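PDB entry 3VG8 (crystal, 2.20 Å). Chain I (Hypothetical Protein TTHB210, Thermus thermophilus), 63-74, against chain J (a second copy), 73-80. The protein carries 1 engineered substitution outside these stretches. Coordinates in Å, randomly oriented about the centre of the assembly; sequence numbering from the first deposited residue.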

# COMPACT_ATOMS: atom_id res chain seq x y z
N ILE I 63 25.06 6.55 4.16
CA ILE I 63 25.95 5.88 3.22
C ILE I 63 26.72 4.74 3.89
O ILE I 63 26.99 4.80 5.09
CB ILE I 63 26.92 6.90 2.61
CG1 ILE I 63 27.58 7.70 3.73
CG2 ILE I 63 26.13 7.87 1.69
CD1 ILE I 63 28.55 8.76 3.23
N GLY I 64 27.02 3.69 3.13
CA GLY I 64 27.77 2.55 3.64
C GLY I 64 27.01 1.61 4.55
O GLY I 64 27.59 0.73 5.18
N THR I 65 25.70 1.80 4.60
CA THR I 65 24.84 1.00 5.46
C THR I 65 25.01 -0.52 5.41
O THR I 65 25.29 -1.14 6.42
CB THR I 65 23.36 1.30 5.19
OG1 THR I 65 23.19 2.70 4.95
CG2 THR I 65 22.52 0.90 6.38
N LYS I 66 24.82 -1.13 4.23
CA LYS I 66 24.92 -2.59 4.11
C LYS I 66 26.32 -3.07 4.43
O LYS I 66 26.50 -4.04 5.17
CB LYS I 66 24.55 -3.06 2.70
CG LYS I 66 23.14 -2.66 2.23
CD LYS I 66 22.07 -3.11 3.20
CE LYS I 66 20.68 -2.89 2.63
NZ LYS I 66 19.65 -3.35 3.59
N THR I 67 27.32 -2.39 3.89
CA THR I 67 28.69 -2.76 4.14
C THR I 67 29.01 -2.68 5.63
O THR I 67 29.57 -3.61 6.20
CB THR I 67 29.68 -1.83 3.42
OG1 THR I 67 29.36 -1.78 2.03
CG2 THR I 67 31.09 -2.36 3.58
N LEU I 68 28.66 -1.57 6.26
CA LEU I 68 28.94 -1.43 7.68
C LEU I 68 28.20 -2.50 8.47
O LEU I 68 28.76 -3.10 9.38
CB LEU I 68 28.58 -0.03 8.17
CG LEU I 68 29.51 1.03 7.58
CD1 LEU I 68 28.98 2.41 7.90
CD2 LEU I 68 30.95 0.84 8.14
N ARG I 69 26.96 -2.77 8.11
CA ARG I 69 26.23 -3.80 8.84
C ARG I 69 26.88 -5.16 8.69
O ARG I 69 26.92 -5.93 9.64
CB ARG I 69 24.76 -3.86 8.40
CG ARG I 69 23.92 -2.73 9.01
CD ARG I 69 22.51 -2.68 8.44
NE ARG I 69 21.75 -1.56 9.01
CZ ARG I 69 20.63 -1.08 8.48
NH1 ARG I 69 20.12 -1.60 7.37
NH2 ARG I 69 20.01 -0.06 9.07
N ALA I 70 27.39 -5.45 7.50
CA ALA I 70 28.03 -6.73 7.24
C ALA I 70 29.37 -6.91 7.95
O ALA I 70 29.74 -8.03 8.29
CB ALA I 70 28.23 -6.92 5.74
N LEU I 71 30.09 -5.81 8.17
CA LEU I 71 31.39 -5.87 8.82
C LEU I 71 31.25 -6.02 10.33
O LEU I 71 32.10 -6.63 10.97
CB LEU I 71 32.20 -4.60 8.51
CG LEU I 71 32.45 -4.32 7.02
CD1 LEU I 71 33.09 -2.94 6.88
CD2 LEU I 71 33.36 -5.39 6.41
N GLY I 72 30.18 -5.46 10.89
CA GLY I 72 29.95 -5.55 12.33
C GLY I 72 31.07 -4.91 13.11
O GLY I 72 31.73 -5.55 13.94
N ILE I 73 31.29 -3.62 12.84
CA ILE I 73 32.34 -2.85 13.49
C ILE I 73 31.87 -2.19 14.79
O ILE I 73 31.03 -1.30 14.78
CB ILE I 73 32.87 -1.78 12.52
CG1 ILE I 73 33.51 -2.48 11.32
CG2 ILE I 73 33.84 -0.86 13.22
CD1 ILE I 73 33.80 -1.57 10.14
N THR I 74 32.43 -2.62 15.91
CA THR I 74 32.05 -2.08 17.20
C THR I 74 33.11 -1.14 17.77
O THR I 74 32.85 -0.39 18.72
CB THR I 74 31.82 -3.21 18.21
OG1 THR I 74 31.57 -2.67 19.50
CG2 THR I 74 33.05 -4.11 18.26
N ILE J 73 32.35 0.31 22.84
CA ILE J 73 31.43 -0.28 21.86
C ILE J 73 30.57 0.73 21.11
O ILE J 73 29.63 1.31 21.68
CB ILE J 73 30.48 -1.31 22.52
N THR J 74 30.87 0.93 19.83
CA THR J 74 30.12 1.86 18.99
C THR J 74 29.13 1.21 18.02
O THR J 74 27.96 1.58 18.00
CB THR J 74 31.07 2.77 18.20
OG1 THR J 74 32.09 1.98 17.59
CG2 THR J 74 31.71 3.80 19.11
N ARG J 75 29.58 0.24 17.23
CA ARG J 75 28.69 -0.42 16.26
C ARG J 75 28.15 0.63 15.30
O ARG J 75 27.07 1.19 15.50
CB ARG J 75 27.51 -1.09 16.98
N ILE J 76 28.91 0.91 14.25
CA ILE J 76 28.53 1.90 13.26
C ILE J 76 27.47 1.39 12.31
O ILE J 76 27.62 0.32 11.70
CB ILE J 76 29.75 2.34 12.43
CG1 ILE J 76 30.98 2.46 13.33
CG2 ILE J 76 29.45 3.65 11.72
CD1 ILE J 76 30.85 3.45 14.45
N ASP J 77 26.40 2.15 12.16
CA ASP J 77 25.31 1.74 11.27
C ASP J 77 25.53 2.41 9.92
O ASP J 77 25.53 1.76 8.89
CB ASP J 77 23.97 2.17 11.88
CG ASP J 77 22.77 1.80 10.99
OD1 ASP J 77 22.50 2.53 10.03
OD2 ASP J 77 22.11 0.77 11.25
N HIS J 78 25.75 3.72 9.93
CA HIS J 78 25.97 4.44 8.68
C HIS J 78 26.70 5.75 8.88
O HIS J 78 26.90 6.21 10.01
CB HIS J 78 24.63 4.72 7.99
CG HIS J 78 23.75 5.68 8.74
ND1 HIS J 78 22.90 5.28 9.75
CD2 HIS J 78 23.56 7.01 8.60
CE1 HIS J 78 22.20 6.32 10.18
NE2 HIS J 78 22.59 7.38 9.50
N VAL J 79 27.05 6.39 7.77
CA VAL J 79 27.76 7.66 7.81
C VAL J 79 26.96 8.74 7.06
O VAL J 79 26.30 8.44 6.07
CB VAL J 79 29.17 7.50 7.13
CG1 VAL J 79 29.82 8.84 6.92
CG2 VAL J 79 30.05 6.61 7.99
N ASN J 80 27.01 9.97 7.54
CA ASN J 80 26.36 11.09 6.86
C ASN J 80 27.47 12.14 6.71
O ASN J 80 28.39 12.19 7.52
CB ASN J 80 25.27 11.78 7.70
CG ASN J 80 24.08 10.88 8.02
OD1 ASN J 80 23.45 11.07 9.05
ND2 ASN J 80 23.77 9.93 7.14

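Backbone hydrogen bonds fasten the two copies at both ends of the contact, which buries 608 Å² in all. At one end Ile I63 and Val J79 form an antiparallel bridge that satisfies both the backbone N and the backbone O of Ile I63: its N donates to Val J79 O (3.0 Å) and its O accepts from Val J79 N (3.1 Å). Gly I64, whose positive phi favours glycine, then turns the chain into helix 65-71 as its N-cap residue; Gly I64 O accepts from Leu I68 N (2.8 Å), in the first turn of the helix.

At the other end, Gly I72, also at positive phi, ends the helix and leads into two carbonyls used by chain J. Ile I73 O accepts from Ile J76 N (3.1 Å), while Thr I74 O receives both Thr J74 N (2.6 Å) and Thr J74 OG1 (2.7 Å), although Thr J74 is poorly ordered.

Between these anchors Leu I68 points toward chain J, its CD1 lying 4.0 Å from Ile J76 CG2 and 4.3 Å from Val J79 CG2, so branched aliphatic groups fill the buried space. The exposed Arg I69, extended beyond its CB, reaches the partly exposed Asp J77 in a salt bridge, with NH2 and NE 3.1 and 3.3 Å from OD2. The other carboxylate oxygen, OD1, accepts from His J78 ND1 (2.8 Å), so both oxygens of Asp J77 are engaged.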